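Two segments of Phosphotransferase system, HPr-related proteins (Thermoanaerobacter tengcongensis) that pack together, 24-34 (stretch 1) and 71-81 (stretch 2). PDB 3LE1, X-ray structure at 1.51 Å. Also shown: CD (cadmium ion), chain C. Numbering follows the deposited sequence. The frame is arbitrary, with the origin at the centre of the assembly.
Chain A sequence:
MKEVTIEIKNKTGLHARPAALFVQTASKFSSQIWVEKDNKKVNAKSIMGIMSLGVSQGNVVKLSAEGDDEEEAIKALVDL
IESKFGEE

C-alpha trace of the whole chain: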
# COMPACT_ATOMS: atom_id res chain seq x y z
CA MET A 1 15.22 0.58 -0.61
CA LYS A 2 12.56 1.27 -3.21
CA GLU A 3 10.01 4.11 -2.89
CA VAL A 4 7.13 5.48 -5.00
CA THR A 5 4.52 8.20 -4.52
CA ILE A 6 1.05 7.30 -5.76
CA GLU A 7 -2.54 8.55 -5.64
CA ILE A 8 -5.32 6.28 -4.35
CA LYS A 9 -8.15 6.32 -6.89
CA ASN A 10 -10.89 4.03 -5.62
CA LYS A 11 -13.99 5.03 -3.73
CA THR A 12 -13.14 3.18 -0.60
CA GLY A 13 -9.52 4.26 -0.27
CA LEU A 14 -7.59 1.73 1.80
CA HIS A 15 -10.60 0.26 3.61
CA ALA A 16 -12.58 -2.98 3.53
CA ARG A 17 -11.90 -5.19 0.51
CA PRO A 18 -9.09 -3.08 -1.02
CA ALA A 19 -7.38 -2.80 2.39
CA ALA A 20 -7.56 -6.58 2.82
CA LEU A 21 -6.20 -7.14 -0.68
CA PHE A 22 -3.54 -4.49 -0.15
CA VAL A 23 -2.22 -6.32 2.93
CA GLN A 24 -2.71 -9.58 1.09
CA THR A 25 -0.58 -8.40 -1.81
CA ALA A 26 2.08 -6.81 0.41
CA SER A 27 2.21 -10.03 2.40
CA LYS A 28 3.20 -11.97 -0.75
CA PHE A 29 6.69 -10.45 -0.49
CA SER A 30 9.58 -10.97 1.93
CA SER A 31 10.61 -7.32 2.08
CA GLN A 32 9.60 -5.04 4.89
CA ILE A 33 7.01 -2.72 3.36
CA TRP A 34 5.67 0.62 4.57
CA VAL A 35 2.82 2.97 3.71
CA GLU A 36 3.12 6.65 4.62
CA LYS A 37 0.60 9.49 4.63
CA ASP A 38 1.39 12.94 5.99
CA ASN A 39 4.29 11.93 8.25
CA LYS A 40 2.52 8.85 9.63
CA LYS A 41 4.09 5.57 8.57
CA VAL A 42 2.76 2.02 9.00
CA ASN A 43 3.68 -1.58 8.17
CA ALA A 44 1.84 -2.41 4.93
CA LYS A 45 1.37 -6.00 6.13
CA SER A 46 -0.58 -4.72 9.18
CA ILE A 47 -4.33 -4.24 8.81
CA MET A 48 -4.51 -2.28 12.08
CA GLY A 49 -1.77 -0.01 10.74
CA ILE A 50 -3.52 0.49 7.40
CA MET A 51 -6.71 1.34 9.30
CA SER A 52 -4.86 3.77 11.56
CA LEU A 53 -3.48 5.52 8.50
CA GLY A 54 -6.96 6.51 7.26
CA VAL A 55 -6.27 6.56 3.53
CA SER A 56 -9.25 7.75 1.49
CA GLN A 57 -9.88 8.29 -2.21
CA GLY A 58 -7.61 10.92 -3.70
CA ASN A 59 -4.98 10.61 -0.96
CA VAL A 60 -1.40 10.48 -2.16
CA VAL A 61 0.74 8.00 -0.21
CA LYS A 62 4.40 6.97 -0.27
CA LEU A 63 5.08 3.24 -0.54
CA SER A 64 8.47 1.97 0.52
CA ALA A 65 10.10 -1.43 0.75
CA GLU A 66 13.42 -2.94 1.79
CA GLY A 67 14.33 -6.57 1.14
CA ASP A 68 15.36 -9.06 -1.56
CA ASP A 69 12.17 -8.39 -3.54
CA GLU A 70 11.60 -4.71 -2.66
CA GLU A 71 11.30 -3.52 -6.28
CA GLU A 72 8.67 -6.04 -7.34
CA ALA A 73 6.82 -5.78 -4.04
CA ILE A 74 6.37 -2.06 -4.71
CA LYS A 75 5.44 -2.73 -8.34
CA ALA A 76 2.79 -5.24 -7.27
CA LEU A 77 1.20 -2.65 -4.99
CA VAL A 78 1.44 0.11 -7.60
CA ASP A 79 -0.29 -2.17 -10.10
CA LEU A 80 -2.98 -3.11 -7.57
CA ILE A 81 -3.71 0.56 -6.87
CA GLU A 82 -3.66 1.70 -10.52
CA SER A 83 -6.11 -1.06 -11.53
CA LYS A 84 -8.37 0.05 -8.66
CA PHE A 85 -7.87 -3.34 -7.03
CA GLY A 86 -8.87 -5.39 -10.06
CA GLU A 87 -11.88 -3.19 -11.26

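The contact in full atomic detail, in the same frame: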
# COMPACT_ATOMS: atom_id res chain seq x y z
N GLN A 24 -2.86 -8.30 1.75
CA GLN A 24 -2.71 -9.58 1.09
C GLN A 24 -1.57 -9.54 0.08
O GLN A 24 -0.69 -10.39 0.07
CB GLN A 24 -4.03 -9.92 0.38
N THR A 25 -1.58 -8.53 -0.78
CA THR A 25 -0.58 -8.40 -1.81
C THR A 25 0.79 -8.10 -1.20
O THR A 25 1.79 -8.73 -1.55
CB THR A 25 -0.98 -7.33 -2.84
OG1 THR A 25 -2.20 -7.74 -3.48
CG2 THR A 25 0.09 -7.13 -3.90
N ALA A 26 0.83 -7.15 -0.27
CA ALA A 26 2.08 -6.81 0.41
C ALA A 26 2.66 -8.05 1.06
O ALA A 26 3.88 -8.28 1.04
CB ALA A 26 1.86 -5.73 1.46
N SER A 27 1.78 -8.86 1.65
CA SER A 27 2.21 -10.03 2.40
C SER A 27 2.76 -11.15 1.50
O SER A 27 3.30 -12.13 1.98
CB SER A 27 1.07 -10.56 3.28
OG SER A 27 0.71 -9.61 4.29
N LYS A 28 2.61 -11.01 0.18
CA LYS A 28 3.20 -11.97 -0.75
C LYS A 28 4.72 -11.86 -0.82
O LYS A 28 5.40 -12.77 -1.29
CB LYS A 28 2.62 -11.80 -2.14
CG LYS A 28 1.14 -12.03 -2.22
CD LYS A 28 0.72 -12.41 -3.63
CE LYS A 28 0.87 -11.24 -4.57
NZ LYS A 28 -0.04 -11.43 -5.73
N PHE A 29 5.26 -10.73 -0.35
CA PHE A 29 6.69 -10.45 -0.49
C PHE A 29 7.46 -10.50 0.82
O PHE A 29 6.90 -10.29 1.90
CB PHE A 29 6.87 -9.08 -1.19
CG PHE A 29 6.23 -9.02 -2.55
CD1 PHE A 29 6.95 -9.40 -3.67
CD2 PHE A 29 4.91 -8.61 -2.70
CE1 PHE A 29 6.38 -9.36 -4.92
CE2 PHE A 29 4.33 -8.57 -3.97
CZ PHE A 29 5.06 -8.94 -5.08
N SER A 30 8.75 -10.81 0.73
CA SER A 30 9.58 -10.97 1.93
C SER A 30 10.05 -9.65 2.52
O SER A 30 10.29 -9.54 3.71
CB SER A 30 10.80 -11.85 1.64
OG SER A 30 11.51 -11.36 0.52
N SER A 31 10.21 -8.65 1.66
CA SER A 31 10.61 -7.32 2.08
C SER A 31 9.75 -6.78 3.22
O SER A 31 8.57 -7.09 3.33
CB SER A 31 10.50 -6.35 0.92
OG SER A 31 11.53 -6.57 -0.02
N GLN A 32 10.36 -5.93 4.04
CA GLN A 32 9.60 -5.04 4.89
C GLN A 32 9.00 -3.97 4.00
O GLN A 32 9.68 -3.42 3.13
CB GLN A 32 10.51 -4.41 5.93
CG GLN A 32 10.81 -5.33 7.08
CD GLN A 32 11.49 -4.59 8.20
OE1 GLN A 32 10.90 -4.34 9.24
NE2 GLN A 32 12.74 -4.21 7.98
N ILE A 33 7.71 -3.69 4.19
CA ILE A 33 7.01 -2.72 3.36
C ILE A 33 6.24 -1.72 4.21
O ILE A 33 5.60 -2.10 5.20
CB ILE A 33 6.01 -3.38 2.37
CG1 ILE A 33 6.66 -4.55 1.63
CG2 ILE A 33 5.50 -2.35 1.37
CD1 ILE A 33 5.64 -5.40 0.90
N TRP A 34 6.30 -0.45 3.82
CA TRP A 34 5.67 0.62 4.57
C TRP A 34 4.74 1.45 3.69
O TRP A 34 4.93 1.55 2.47
CB TRP A 34 6.72 1.54 5.18
CG TRP A 34 7.64 0.89 6.18
CD1 TRP A 34 7.44 0.80 7.53
CD2 TRP A 34 8.91 0.28 5.91
NE1 TRP A 34 8.51 0.17 8.11
CE2 TRP A 34 9.42 -0.17 7.15
CE3 TRP A 34 9.66 0.07 4.75
CZ2 TRP A 34 10.65 -0.82 7.25
CZ3 TRP A 34 10.89 -0.58 4.86
CH2 TRP A 34 11.37 -1.02 6.10
N GLU A 71 11.70 -4.21 -5.06
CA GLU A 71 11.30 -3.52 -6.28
C GLU A 71 9.98 -4.08 -6.79
O GLU A 71 9.04 -3.32 -7.11
CB GLU A 71 12.39 -3.63 -7.34
CG GLU A 71 13.70 -2.99 -6.89
CD GLU A 71 14.85 -3.26 -7.84
OE1 GLU A 71 14.67 -4.05 -8.80
OE2 GLU A 71 15.94 -2.69 -7.61
N GLU A 72 9.87 -5.41 -6.81
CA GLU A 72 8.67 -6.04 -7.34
C GLU A 72 7.51 -6.05 -6.35
O GLU A 72 6.34 -6.07 -6.76
CB GLU A 72 9.00 -7.44 -7.85
CG GLU A 72 9.76 -7.35 -9.18
CD GLU A 72 10.62 -8.55 -9.47
OE1 GLU A 72 11.57 -8.83 -8.70
OE2 GLU A 72 10.35 -9.20 -10.51
N ALA A 73 7.83 -5.98 -5.06
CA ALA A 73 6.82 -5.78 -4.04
C ALA A 73 6.14 -4.43 -4.27
O ALA A 73 4.90 -4.33 -4.31
CB ALA A 73 7.45 -5.84 -2.66
N ILE A 74 6.95 -3.38 -4.47
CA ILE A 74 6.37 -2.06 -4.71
C ILE A 74 5.58 -2.08 -6.02
O ILE A 74 4.46 -1.58 -6.08
CB ILE A 74 7.45 -0.96 -4.70
CG1 ILE A 74 8.02 -0.79 -3.27
CG2 ILE A 74 6.89 0.35 -5.23
CD1 ILE A 74 6.95 -0.36 -2.26
N LYS A 75 6.13 -2.69 -7.06
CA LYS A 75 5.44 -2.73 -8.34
C LYS A 75 4.08 -3.42 -8.22
O LYS A 75 3.09 -2.98 -8.81
CB LYS A 75 6.29 -3.45 -9.39
CG LYS A 75 5.54 -3.63 -10.69
CD LYS A 75 6.48 -3.86 -11.84
N ALA A 76 4.04 -4.50 -7.44
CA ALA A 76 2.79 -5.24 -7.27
C ALA A 76 1.71 -4.37 -6.62
O ALA A 76 0.52 -4.44 -6.97
CB ALA A 76 3.04 -6.48 -6.43
N LEU A 77 2.13 -3.54 -5.68
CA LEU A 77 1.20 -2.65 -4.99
C LEU A 77 0.77 -1.49 -5.90
O LEU A 77 -0.41 -1.10 -5.92
CB LEU A 77 1.85 -2.12 -3.71
CG LEU A 77 2.01 -3.23 -2.66
CD1 LEU A 77 2.93 -2.78 -1.52
CD2 LEU A 77 0.67 -3.72 -2.11
N VAL A 78 1.72 -0.95 -6.65
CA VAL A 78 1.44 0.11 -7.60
C VAL A 78 0.40 -0.36 -8.61
O VAL A 78 -0.59 0.34 -8.86
CB VAL A 78 2.72 0.54 -8.36
CG1 VAL A 78 2.38 1.30 -9.64
CG2 VAL A 78 3.62 1.34 -7.45
N ASP A 79 0.63 -1.54 -9.17
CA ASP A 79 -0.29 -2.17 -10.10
C ASP A 79 -1.67 -2.43 -9.48
O ASP A 79 -2.69 -2.23 -10.13
CB ASP A 79 0.31 -3.46 -10.66
CG ASP A 79 1.53 -3.21 -11.54
OD1 ASP A 79 1.80 -2.04 -11.88
OD2 ASP A 79 2.23 -4.18 -11.91
N LEU A 80 -1.70 -2.87 -8.23
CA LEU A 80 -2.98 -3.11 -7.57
C LEU A 80 -3.76 -1.80 -7.44
O LEU A 80 -4.95 -1.74 -7.75
CB LEU A 80 -2.76 -3.74 -6.20
CG LEU A 80 -3.93 -4.34 -5.43
CD1 LEU A 80 -4.52 -5.55 -6.15
CD2 LEU A 80 -3.48 -4.73 -4.04
N ILE A 81 -3.08 -0.75 -7.02
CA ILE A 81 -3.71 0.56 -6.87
C ILE A 81 -4.18 1.14 -8.21
O ILE A 81 -5.31 1.62 -8.31
CB ILE A 81 -2.78 1.54 -6.13
CG1 ILE A 81 -2.71 1.17 -4.65
CG2 ILE A 81 -3.25 2.98 -6.30
CD1 ILE A 81 -1.52 1.74 -3.89
CD CD C . 17.49 -3.84 -8.81
O HOH W 1 17.34 -3.67 -11.17
O HOH W 2 19.13 -2.09 -7.92

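This is a small, largely apolar contact, held without a single hydrogen bond across it, in which one side of a helix (71-81) lies against a helix end, a turn and the start of a strand, with Phe29 and Ala73 fitted together at its centre.

Two alanines of the helix, Ala73 and Ala76, both point their CA-to-CB bonds toward the other stretch. At Ala73 the backbones are close, with Ala73 CA 5.9 Å from Phe29 CA. The Phe29 side chain, in the m rotamer with chi2 near -90°, lays one face of the ring over Ala73, with Phe29 CG 3.4 Å from Ala73 CB. The CH-pi contact is nearly ideal, Ala73 CA lying 3.4 Å from the centroid of the Phe29 ring and only 3° off the ring normal. The far end of the ring continues along the helix, where Phe29 CZ sits 3.5 Å from Ala76 CB and 3.6 Å from Glu72 O. That carbonyl is not left without a partner, since Glu72 O accepts the helix hydrogen bond from Ala76 N at 2.9 Å.

A type I turn spans Ala26 to Phe29, and its backbone closes with Phe29 N donating to Ala26 O at 3.1 Å. Thr25, just before the turn, and Phe29, at its end, both have CA-to-CB bonds that point toward the partner helix.

One helical turn on from Ala73, Leu77 reaches both ends of the first stretch. Its CA-to-CB bond points sideways, but its branched end comes nearer: Leu77 CD2 lies 3.9 Å from Thr25 CG2 and the same distance from Ala26 N, while Leu77 CD1 is the nearer methyl to Ile33 CG2, at 3.9 Å. Both methyls are close to Ala26 CB. Ile33, buried in the strand, also places Ile33 CD1 4.0 Å from Ala73 CB, so it packs against Ala73 and Leu77, and more loosely against Ile74.

Thr25 shows how a polar residue can serve an apolar surface. Thr25 CG2 packs 3.9 Å from Ala76 CB, and Thr25 OG1 is 3.3 Å from Leu80 CD2, a van der Waals contact; the hydroxyl finds its hydrogen bond elsewhere in the structure. Charge stays away from the centre: the CA-to-CB bond of Glu71 points away, and Glu71 OE2 binds the cadmium ion CD at 2.3 Å. The rule to read here is an alanine over the ring face, a second alanine near CZ, and the branched Leu77 and Ile33 packed alongside.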